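Local coordinates for protein SidF, inhibitor of growth family, member 3 (Legionella pneumophila subsp. pneumophila, PDB 4FYE) that is a Legionella phosphoinositide phosphatase that probably removes the 3-phosphate from phosphatidylinositol 3,4,5-trisphosphate, at residues K576-Q584 against S670-E678; E336-V347 against I396-T406. The protein carries 1 engineered substitution. All coordinates share one frame; numbering follows the deposited sequence.

Contact 1: residues K576-Q584 against S670-E678; sequences KEQISPVIQ and SEDGLYTGE
Lys576 reaches over the loop 670-678 from the flank of the helix, its aliphatic part sliding past Leu674 in the opposite direction. CB leads into CG, which lies 3.9 Å from Leu674 CD1; CD only carries the chain onward, and CE comes close to the carboxylate of Asp672. A bend at the last torsion, chi4 76°, then sets NZ 3.8 Å from Asp672 OD2, a long salt bridge; the two side chains cross at about a right angle. NZ also lies near the methyl CG2 of Thr676.

The shorter grip on Asp672 comes from one turn further along the helix. Ser580 OG donates to Asp672 OD1 at 2.6 Å, taking the syn lone pair; with chi1 at 173° the hydroxyl swings away from its own amide nitrogen and faces the loop. Serine and lysine thus divide the two carboxylate oxygens, which probably steadies the negative charge of this buried aspartate.

Leu674 meets two isoleucines of the helix, one with each methyl: its CD1 is 3.8 Å from Ile579 CG2, its CD2 4.0 Å from Ile583 CD1. Ile583 CG2 also presses on the carbonyl oxygen Asp672 O at 3.2 Å, an oxygen that Gln597 of helix 590-614 takes up with a hydrogen bond. At the solvent side Gln584 crosses Glu671 obliquely, and Gln584 NE2 lies 3.3 Å from Glu671 CB.

The whole is an irregular loop laid along the kinked last turns of the long helix 522-583. It finishes in an ST turn, where Thr676 OG1 accepts from Glu678 N around the N-cap residue Gly677, launching the short helix 678-681.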
loop_
_atom_site.group_PDB
_atom_site.type_symbol
_atom_site.label_atom_id
_atom_site.label_comp_id
_atom_site.label_asym_id
_atom_site.label_seq_id
_atom_site.Cartn_x
_atom_site.Cartn_y
_atom_site.Cartn_z
ATOM N N LYS A 576 29.322 -1.231 11.530
ATOM C CA LYS A 576 29.437 -1.345 10.078
ATOM C C LYS A 576 30.878 -1.714 9.725
ATOM O O LYS A 576 31.123 -2.669 8.990
ATOM C CB LYS A 576 29.008 -0.029 9.385
ATOM C CG LYS A 576 28.820 -0.100 7.867
ATOM C CD LYS A 576 29.032 1.255 7.181
ATOM C CE LYS A 576 28.751 1.171 5.676
ATOM N NZ LYS A 576 27.294 1.120 5.352
ATOM N N GLU A 577 31.820 -0.951 10.270
ATOM C CA GLU A 577 33.248 -1.207 10.096
ATOM C C GLU A 577 33.663 -2.686 10.227
ATOM O O GLU A 577 34.478 -3.172 9.432
ATOM C CB GLU A 577 34.073 -0.300 11.025
ATOM C CG GLU A 577 34.807 0.825 10.295
ATOM C CD GLU A 577 34.603 2.206 10.914
ATOM O OE1 GLU A 577 33.916 3.035 10.286
ATOM O OE2 GLU A 577 35.111 2.479 12.018
ATOM N N GLN A 578 33.104 -3.407 11.202
ATOM C CA GLN A 578 33.508 -4.803 11.386
ATOM C C GLN A 578 32.690 -5.793 10.554
ATOM O O GLN A 578 33.169 -6.861 10.176
ATOM C CB GLN A 578 33.571 -5.201 12.876
ATOM C CG GLN A 578 32.318 -5.802 13.513
ATOM C CD GLN A 578 32.589 -6.427 14.894
ATOM O OE1 GLN A 578 31.682 -6.567 15.720
ATOM N NE2 GLN A 578 33.845 -6.794 15.150
ATOM N N ILE A 579 31.473 -5.393 10.235
ATOM C CA ILE A 579 30.466 -6.251 9.626
ATOM C C ILE A 579 30.674 -6.327 8.119
ATOM O O ILE A 579 30.656 -7.390 7.505
ATOM C CB ILE A 579 29.072 -5.712 10.109
ATOM C CG1 ILE A 579 28.618 -6.512 11.342
ATOM C CG2 ILE A 579 27.985 -5.570 9.048
ATOM C CD1 ILE A 579 29.116 -7.937 11.376
ATOM N N SER A 580 30.892 -5.167 7.530
ATOM C CA SER A 580 30.901 -5.058 6.081
ATOM C C SER A 580 31.881 -6.053 5.477
ATOM O O SER A 580 31.452 -6.914 4.694
ATOM C CB SER A 580 31.220 -3.634 5.633
ATOM O OG SER A 580 31.387 -3.603 4.232
ATOM N N PRO A 581 33.179 -5.960 5.871
ATOM C CA PRO A 581 34.243 -6.732 5.229
ATOM C C PRO A 581 34.001 -8.232 5.365
ATOM O O PRO A 581 34.436 -8.988 4.489
ATOM C CB PRO A 581 35.509 -6.314 6.004
ATOM C CG PRO A 581 35.004 -5.968 7.371
ATOM C CD PRO A 581 33.669 -5.304 7.103
ATOM N N VAL A 582 33.312 -8.643 6.443
ATOM C CA VAL A 582 32.883 -10.031 6.608
ATOM C C VAL A 582 31.773 -10.333 5.625
ATOM O O VAL A 582 31.717 -11.416 5.048
ATOM C CB VAL A 582 32.413 -10.377 8.043
ATOM C CG1 VAL A 582 31.838 -11.800 8.098
ATOM C CG2 VAL A 582 33.566 -10.258 9.037
ATOM N N ILE A 583 30.894 -9.376 5.411
ATOM C CA ILE A 583 29.760 -9.646 4.536
ATOM C C ILE A 583 30.267 -9.893 3.103
ATOM O O ILE A 583 29.854 -10.851 2.415
ATOM C CB ILE A 583 28.700 -8.514 4.637
ATOM C CG1 ILE A 583 27.967 -8.633 5.985
ATOM C CG2 ILE A 583 27.745 -8.536 3.442
ATOM C CD1 ILE A 583 27.071 -7.465 6.333
ATOM N N GLN A 584 31.200 -9.043 2.683
ATOM C CA GLN A 584 31.787 -9.137 1.359
ATOM C C GLN A 584 32.773 -10.318 1.204
ATOM O O GLN A 584 33.278 -10.569 0.108
ATOM C CB GLN A 584 32.464 -7.817 1.030
ATOM C CG GLN A 584 31.592 -6.618 1.365
ATOM C CD GLN A 584 32.074 -5.346 0.705
ATOM O OE1 GLN A 584 32.261 -4.327 1.370
ATOM N NE2 GLN A 584 32.279 -5.394 -0.614
ATOM N N SER A 670 23.646 -2.924 -2.961
ATOM C CA SER A 670 24.915 -2.518 -2.357
ATOM C C SER A 670 25.898 -3.682 -2.262
ATOM O O SER A 670 25.483 -4.841 -2.252
ATOM C CB SER A 670 24.679 -2.054 -0.922
ATOM O OG SER A 670 23.923 -0.875 -0.926
ATOM N N GLU A 671 27.190 -3.348 -2.134
ATOM C CA GLU A 671 28.261 -4.325 -1.794
ATOM C C GLU A 671 27.917 -5.078 -0.522
ATOM O O GLU A 671 28.204 -6.257 -0.385
ATOM C CB GLU A 671 29.623 -3.624 -1.600
ATOM C CG GLU A 671 30.168 -2.873 -2.820
ATOM C CD GLU A 671 29.970 -3.624 -4.148
ATOM O OE1 GLU A 671 30.976 -3.974 -4.816
ATOM O OE2 GLU A 671 28.802 -3.863 -4.547
ATOM N N ASP A 672 27.277 -4.358 0.386
ATOM C CA ASP A 672 27.030 -4.759 1.763
ATOM C C ASP A 672 25.686 -5.403 2.011
ATOM O O ASP A 672 25.559 -6.212 2.913
ATOM C CB ASP A 672 27.006 -3.480 2.597
ATOM C CG ASP A 672 28.279 -3.234 3.269
ATOM O OD1 ASP A 672 28.978 -4.242 3.393
ATOM O OD2 ASP A 672 28.600 -2.084 3.670
ATOM N N GLY A 673 24.667 -4.990 1.246
ATOM C CA GLY A 673 23.284 -5.133 1.685
ATOM C C GLY A 673 22.943 -4.166 2.830
ATOM O O GLY A 673 21.911 -4.301 3.466
ATOM N N LEU A 674 23.794 -3.190 3.107
ATOM C CA LEU A 674 23.611 -2.353 4.297
ATOM C C LEU A 674 23.063 -0.937 4.056
ATOM O O LEU A 674 23.458 -0.219 3.116
ATOM C CB LEU A 674 24.932 -2.248 5.057
ATOM C CG LEU A 674 25.546 -3.530 5.652
ATOM C CD1 LEU A 674 26.792 -3.087 6.425
ATOM C CD2 LEU A 674 24.600 -4.321 6.551
ATOM N N TYR A 675 22.178 -0.506 4.937
ATOM C CA TYR A 675 21.476 0.746 4.698
ATOM C C TYR A 675 22.320 2.003 4.981
ATOM O O TYR A 675 22.705 2.213 6.117
ATOM C CB TYR A 675 20.180 0.748 5.498
ATOM C CG TYR A 675 19.500 2.078 5.544
ATOM C CD1 TYR A 675 18.689 2.501 4.468
ATOM C CD2 TYR A 675 19.646 2.919 6.652
ATOM C CE1 TYR A 675 18.064 3.710 4.503
ATOM C CE2 TYR A 675 19.020 4.164 6.682
ATOM C CZ TYR A 675 18.230 4.534 5.606
ATOM O OH TYR A 675 17.600 5.742 5.599
ATOM N N THR A 676 22.558 2.839 3.956
ATOM C CA THR A 676 23.312 4.127 4.071
ATOM C C THR A 676 22.444 5.391 4.194
ATOM O O THR A 676 22.933 6.459 4.575
ATOM C CB THR A 676 24.209 4.380 2.838
ATOM O OG1 THR A 676 23.412 4.563 1.627
ATOM C CG2 THR A 676 25.182 3.244 2.668
ATOM N N GLY A 677 21.162 5.295 3.871
ATOM C CA GLY A 677 20.339 6.510 3.790
ATOM C C GLY A 677 20.490 7.314 2.490
ATOM O O GLY A 677 19.742 8.267 2.238
ATOM N N GLU A 678 21.436 6.941 1.644
ATOM C CA GLU A 678 21.644 7.688 0.412
ATOM C C GLU A 678 20.370 7.929 -0.415
ATOM O O GLU A 678 20.130 9.051 -0.863
ATOM C CB GLU A 678 22.677 7.002 -0.464
ATOM C CG GLU A 678 23.598 7.969 -1.218
ATOM C CD GLU A 678 24.975 7.369 -1.456
ATOM O OE1 GLU A 678 25.173 6.151 -1.151
ATOM O OE2 GLU A 678 25.858 8.126 -1.948
#

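Contact 2: residues E336-V347 against I396-T406; sequences EKARAQLIKLYV and IQTGSNTEVET
Of the flat groups, the carboxylate of Glu336 is the one that bonds across the contact, and Ser400 meets it on the syn side of OE1: Ser400 OG donates to Glu336 OE1 at 3.1 Å from a position 16° out of the carboxylate plane. This bond joins helix 335-349 to the tip of a beta hairpin, whose strands 391-399 and 402-416 are linked by a type I turn from Gly399 to Thr402. Glu336 gets there through a chain that leaves anti to its amide nitrogen (chi1 -169°) and then bends at chi2. The helix lies on one face of the hairpin, nearly parallel to 402-406, their axes 9° apart, and running largely against 396-399.

Next to the turn the backbones come closest, at Ala340 and Thr398, where the helix presents only a methyl. Ala340 CA comes within 3.4 Å of Thr398 O in a CA-H...O contact, and Gly399, which has no side chain, lies beside the alanine methyl. Thr398 O has a second partner, the hydroxyl of Thr6 in the N-terminal part of the chain.

Further along, the contact turns apolar. Ile343 points into the hairpin with its CG2 4.0 Å from both Ile396 CG2 and Thr398 CG2; its side chain also touches Ile310 and Leu318, so helices 284-311 and 315-320 close this side. On the exposed flank Lys344 contributes only its stem: Lys344 CG lies 3.8 Å from Val404 CG1, the two side chains crossing at about a right angle, and the rest of the chain runs on extended, away from the hairpin. Val347 ends the row by touching both strands. Its CG2 lies 4.3 Å from Ile396 CG2, and Val347 CG1 packs on Val404 CG2 at 4.0 Å.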
loop_
_atom_site.group_PDB
_atom_site.type_symbol
_atom_site.label_atom_id
_atom_site.label_comp_id
_atom_site.label_asym_id
_atom_site.label_seq_id
_atom_site.Cartn_x
_atom_site.Cartn_y
_atom_site.Cartn_z
ATOM N N GLU A 336 -0.591 -29.094 -7.385
ATOM C CA GLU A 336 -1.593 -28.186 -6.817
ATOM C C GLU A 336 -2.345 -28.847 -5.649
ATOM O O GLU A 336 -2.672 -28.196 -4.642
ATOM C CB GLU A 336 -2.577 -27.726 -7.906
ATOM C CG GLU A 336 -3.506 -26.574 -7.510
ATOM C CD GLU A 336 -4.948 -26.734 -8.024
ATOM O OE1 GLU A 336 -5.604 -25.691 -8.303
ATOM O OE2 GLU A 336 -5.435 -27.897 -8.138
ATOM N N LYS A 337 -2.606 -30.138 -5.787
ATOM C CA LYS A 337 -3.399 -30.861 -4.812
ATOM C C LYS A 337 -2.517 -31.304 -3.619
ATOM O O LYS A 337 -3.012 -31.625 -2.530
ATOM C CB LYS A 337 -4.188 -32.001 -5.533
ATOM C CG LYS A 337 -4.636 -33.267 -4.757
ATOM C CD LYS A 337 -5.186 -33.121 -3.310
ATOM C CE LYS A 337 -5.824 -34.433 -2.797
ATOM N NZ LYS A 337 -5.520 -34.871 -1.387
ATOM N N ALA A 338 -1.211 -31.287 -3.836
ATOM C CA ALA A 338 -0.258 -31.526 -2.759
ATOM C C ALA A 338 -0.068 -30.268 -1.873
ATOM O O ALA A 338 -0.183 -30.340 -0.651
ATOM C CB ALA A 338 1.077 -31.993 -3.325
ATOM N N ARG A 339 0.205 -29.128 -2.489
ATOM C CA ARG A 339 0.193 -27.889 -1.720
ATOM C C ARG A 339 -1.111 -27.714 -0.939
ATOM O O ARG A 339 -1.075 -27.313 0.238
ATOM C CB ARG A 339 0.531 -26.614 -2.546
ATOM C CG ARG A 339 0.766 -25.403 -1.647
ATOM C CD ARG A 339 1.510 -24.342 -2.396
ATOM N NE ARG A 339 1.605 -23.093 -1.655
ATOM C CZ ARG A 339 2.655 -22.734 -0.899
ATOM N NH1 ARG A 339 3.746 -23.519 -0.699
ATOM N NH2 ARG A 339 2.602 -21.573 -0.335
ATOM N N ALA A 340 -2.260 -27.999 -1.554
ATOM C CA ALA A 340 -3.520 -27.777 -0.817
ATOM C C ALA A 340 -3.512 -28.579 0.508
ATOM O O ALA A 340 -3.956 -28.089 1.546
ATOM C CB ALA A 340 -4.746 -28.173 -1.678
ATOM N N GLN A 341 -3.064 -29.827 0.425
ATOM C CA GLN A 341 -3.119 -30.735 1.551
ATOM C C GLN A 341 -2.155 -30.228 2.646
ATOM O O GLN A 341 -2.485 -30.194 3.823
ATOM C CB GLN A 341 -2.749 -32.150 1.081
ATOM C CG GLN A 341 -3.027 -33.214 2.104
ATOM C CD GLN A 341 -2.370 -34.574 1.758
ATOM O OE1 GLN A 341 -1.267 -34.643 1.180
ATOM N NE2 GLN A 341 -3.045 -35.660 2.125
ATOM N N LEU A 342 -0.962 -29.820 2.237
ATOM C CA LEU A 342 -0.011 -29.174 3.107
ATOM C C LEU A 342 -0.601 -27.947 3.786
ATOM O O LEU A 342 -0.422 -27.786 4.981
ATOM C CB LEU A 342 1.207 -28.754 2.296
ATOM C CG LEU A 342 2.407 -29.698 2.277
ATOM C CD1 LEU A 342 2.144 -31.021 2.993
ATOM C CD2 LEU A 342 2.946 -29.861 0.865
ATOM N N ILE A 343 -1.320 -27.100 3.051
ATOM C CA ILE A 343 -1.816 -25.865 3.650
ATOM C C ILE A 343 -2.867 -26.176 4.687
ATOM O O ILE A 343 -2.840 -25.662 5.817
ATOM C CB ILE A 343 -2.347 -24.899 2.608
ATOM C CG1 ILE A 343 -1.166 -24.360 1.832
ATOM C CG2 ILE A 343 -3.113 -23.730 3.267
ATOM C CD1 ILE A 343 -1.591 -23.570 0.582
ATOM N N LYS A 344 -3.750 -27.083 4.312
ATOM C CA LYS A 344 -4.797 -27.535 5.196
ATOM C C LYS A 344 -4.244 -28.157 6.494
ATOM O O LYS A 344 -4.694 -27.832 7.557
ATOM C CB LYS A 344 -5.728 -28.533 4.480
ATOM C CG LYS A 344 -6.818 -29.021 5.428
ATOM C CD LYS A 344 -7.484 -30.331 5.061
ATOM C CE LYS A 344 -8.102 -30.897 6.327
ATOM N NZ LYS A 344 -9.218 -31.820 5.985
ATOM N N LEU A 345 -3.274 -29.044 6.389
ATOM C CA LEU A 345 -2.715 -29.657 7.578
ATOM C C LEU A 345 -1.956 -28.616 8.386
ATOM O O LEU A 345 -2.046 -28.602 9.585
ATOM C CB LEU A 345 -1.806 -30.843 7.217
ATOM C CG LEU A 345 -2.563 -32.124 6.816
ATOM C CD1 LEU A 345 -1.701 -33.194 6.144
ATOM C CD2 LEU A 345 -3.332 -32.767 7.970
ATOM N N TYR A 346 -1.250 -27.709 7.714
ATOM C CA TYR A 346 -0.502 -26.683 8.372
ATOM C C TYR A 346 -1.427 -25.849 9.241
ATOM O O TYR A 346 -1.071 -25.525 10.423
ATOM C CB TYR A 346 0.274 -25.801 7.382
ATOM C CG TYR A 346 0.865 -24.543 8.041
ATOM C CD1 TYR A 346 1.832 -24.636 9.036
ATOM C CD2 TYR A 346 0.435 -23.317 7.713
ATOM C CE1 TYR A 346 2.346 -23.509 9.661
ATOM C CE2 TYR A 346 0.938 -22.193 8.314
ATOM C CZ TYR A 346 1.885 -22.301 9.305
ATOM O OH TYR A 346 2.393 -21.172 9.942
ATOM N N VAL A 347 -2.592 -25.505 8.663
ATOM C CA VAL A 347 -3.512 -24.571 9.297
ATOM C C VAL A 347 -4.181 -25.240 10.495
ATOM O O VAL A 347 -4.389 -24.608 11.531
ATOM C CB VAL A 347 -4.627 -24.067 8.329
ATOM C CG1 VAL A 347 -5.695 -23.322 9.128
ATOM C CG2 VAL A 347 -4.050 -23.172 7.258
ATOM N N ILE A 396 -9.105 -19.403 4.630
ATOM C CA ILE A 396 -7.835 -19.477 3.977
ATOM C C ILE A 396 -8.089 -20.303 2.747
ATOM O O ILE A 396 -8.558 -21.440 2.858
ATOM C CB ILE A 396 -6.784 -20.192 4.886
ATOM C CG1 ILE A 396 -6.460 -19.338 6.129
ATOM C CG2 ILE A 396 -5.521 -20.617 4.118
ATOM C CD1 ILE A 396 -5.476 -18.277 5.853
ATOM N N GLN A 397 -7.778 -19.735 1.588
ATOM C CA GLN A 397 -7.766 -20.521 0.340
ATOM C C GLN A 397 -6.650 -21.569 0.293
ATOM O O GLN A 397 -5.476 -21.195 0.324
ATOM C CB GLN A 397 -7.486 -19.596 -0.827
ATOM C CG GLN A 397 -8.590 -18.680 -1.220
ATOM C CD GLN A 397 -9.868 -19.444 -1.365
ATOM O OE1 GLN A 397 -10.803 -19.243 -0.573
ATOM N NE2 GLN A 397 -9.906 -20.376 -2.336
ATOM N N THR A 398 -6.987 -22.851 0.150
ATOM C CA THR A 398 -5.974 -23.921 0.078
ATOM C C THR A 398 -5.623 -24.316 -1.353
ATOM O O THR A 398 -4.485 -24.630 -1.661
ATOM C CB THR A 398 -6.410 -25.194 0.831
ATOM O OG1 THR A 398 -7.538 -25.757 0.178
ATOM C CG2 THR A 398 -6.771 -24.895 2.287
ATOM N N GLY A 399 -6.631 -24.315 -2.212
ATOM C CA GLY A 399 -6.481 -24.656 -3.600
ATOM C C GLY A 399 -7.570 -23.925 -4.354
ATOM O O GLY A 399 -8.315 -23.108 -3.775
ATOM N N SER A 400 -7.682 -24.213 -5.649
ATOM C CA SER A 400 -8.612 -23.455 -6.499
ATOM C C SER A 400 -10.081 -23.805 -6.208
ATOM O O SER A 400 -10.950 -23.016 -6.481
ATOM C CB SER A 400 -8.256 -23.549 -7.994
ATOM O OG SER A 400 -8.612 -24.824 -8.477
ATOM N N ASN A 401 -10.357 -24.944 -5.599
ATOM C CA ASN A 401 -11.733 -25.223 -5.226
ATOM C C ASN A 401 -11.916 -25.545 -3.751
ATOM O O ASN A 401 -12.891 -26.180 -3.379
ATOM C CB ASN A 401 -12.276 -26.370 -6.090
ATOM C CG ASN A 401 -13.769 -26.231 -6.392
ATOM O OD1 ASN A 401 -14.453 -25.345 -5.863
ATOM N ND2 ASN A 401 -14.283 -27.120 -7.247
ATOM N N THR A 402 -10.989 -25.110 -2.904
ATOM C CA THR A 402 -10.944 -25.602 -1.519
ATOM C C THR A 402 -10.514 -24.497 -0.574
ATOM O O THR A 402 -9.610 -23.731 -0.872
ATOM C CB THR A 402 -9.895 -26.732 -1.329
ATOM O OG1 THR A 402 -8.652 -26.325 -1.934
ATOM C CG2 THR A 402 -10.364 -28.094 -1.905
ATOM N N GLU A 403 -11.107 -24.475 0.600
ATOM C CA GLU A 403 -10.705 -23.503 1.589
ATOM C C GLU A 403 -10.891 -24.085 2.985
ATOM O O GLU A 403 -11.562 -25.094 3.131
ATOM C CB GLU A 403 -11.532 -22.242 1.414
ATOM C CG GLU A 403 -13.002 -22.523 1.643
ATOM C CD GLU A 403 -13.918 -21.382 1.251
ATOM O OE1 GLU A 403 -15.041 -21.357 1.765
ATOM O OE2 GLU A 403 -13.553 -20.527 0.429
ATOM N N VAL A 404 -10.293 -23.464 4.002
ATOM C CA VAL A 404 -10.475 -23.886 5.400
ATOM C C VAL A 404 -10.709 -22.692 6.276
ATOM O O VAL A 404 -10.313 -21.576 5.922
ATOM C CB VAL A 404 -9.260 -24.730 5.908
ATOM C CG1 VAL A 404 -9.134 -26.000 5.048
ATOM C CG2 VAL A 404 -7.944 -23.947 5.860
ATOM N N GLU A 405 -11.323 -22.903 7.430
ATOM C CA GLU A 405 -11.627 -21.786 8.319
ATOM C C GLU A 405 -10.719 -21.858 9.543
ATOM O O GLU A 405 -10.505 -22.943 10.036
ATOM C CB GLU A 405 -13.106 -21.858 8.750
ATOM C CG GLU A 405 -14.086 -21.198 7.772
ATOM C CD GLU A 405 -15.298 -20.573 8.478
ATOM O OE1 GLU A 405 -15.413 -19.320 8.472
ATOM O OE2 GLU A 405 -16.137 -21.321 9.054
ATOM N N THR A 406 -10.196 -20.730 10.026
ATOM C CA THR A 406 -9.357 -20.717 11.217
ATOM C C THR A 406 -9.450 -19.404 11.953
ATOM O O THR A 406 -9.554 -18.341 11.354
ATOM C CB THR A 406 -7.850 -20.556 10.887
ATOM O OG1 THR A 406 -7.598 -20.631 9.490
ATOM C CG2 THR A 406 -6.990 -21.453 11.687
#

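In the fold
Contacts 1 and 2 are separate places in the same chain, their nearest atoms about 26 Å apart and their centres about 40 Å, and they share no helix or strand. Both are only partly buried, with polar or charged residues at the edges. Contact 1 joins the end of a long helix to an irregular loop, and its chemistry centres on a buried carboxylate held by a hydroxyl and a distant ammonium. Contact 2 sets a helix on the edge strand 391-399 of a four-stranded mixed sheet and on its neighbour 402-416; there the one hydrogen bond between helix and hairpin sits out at the exposed turn, while branched apolar side chains fill the inner part.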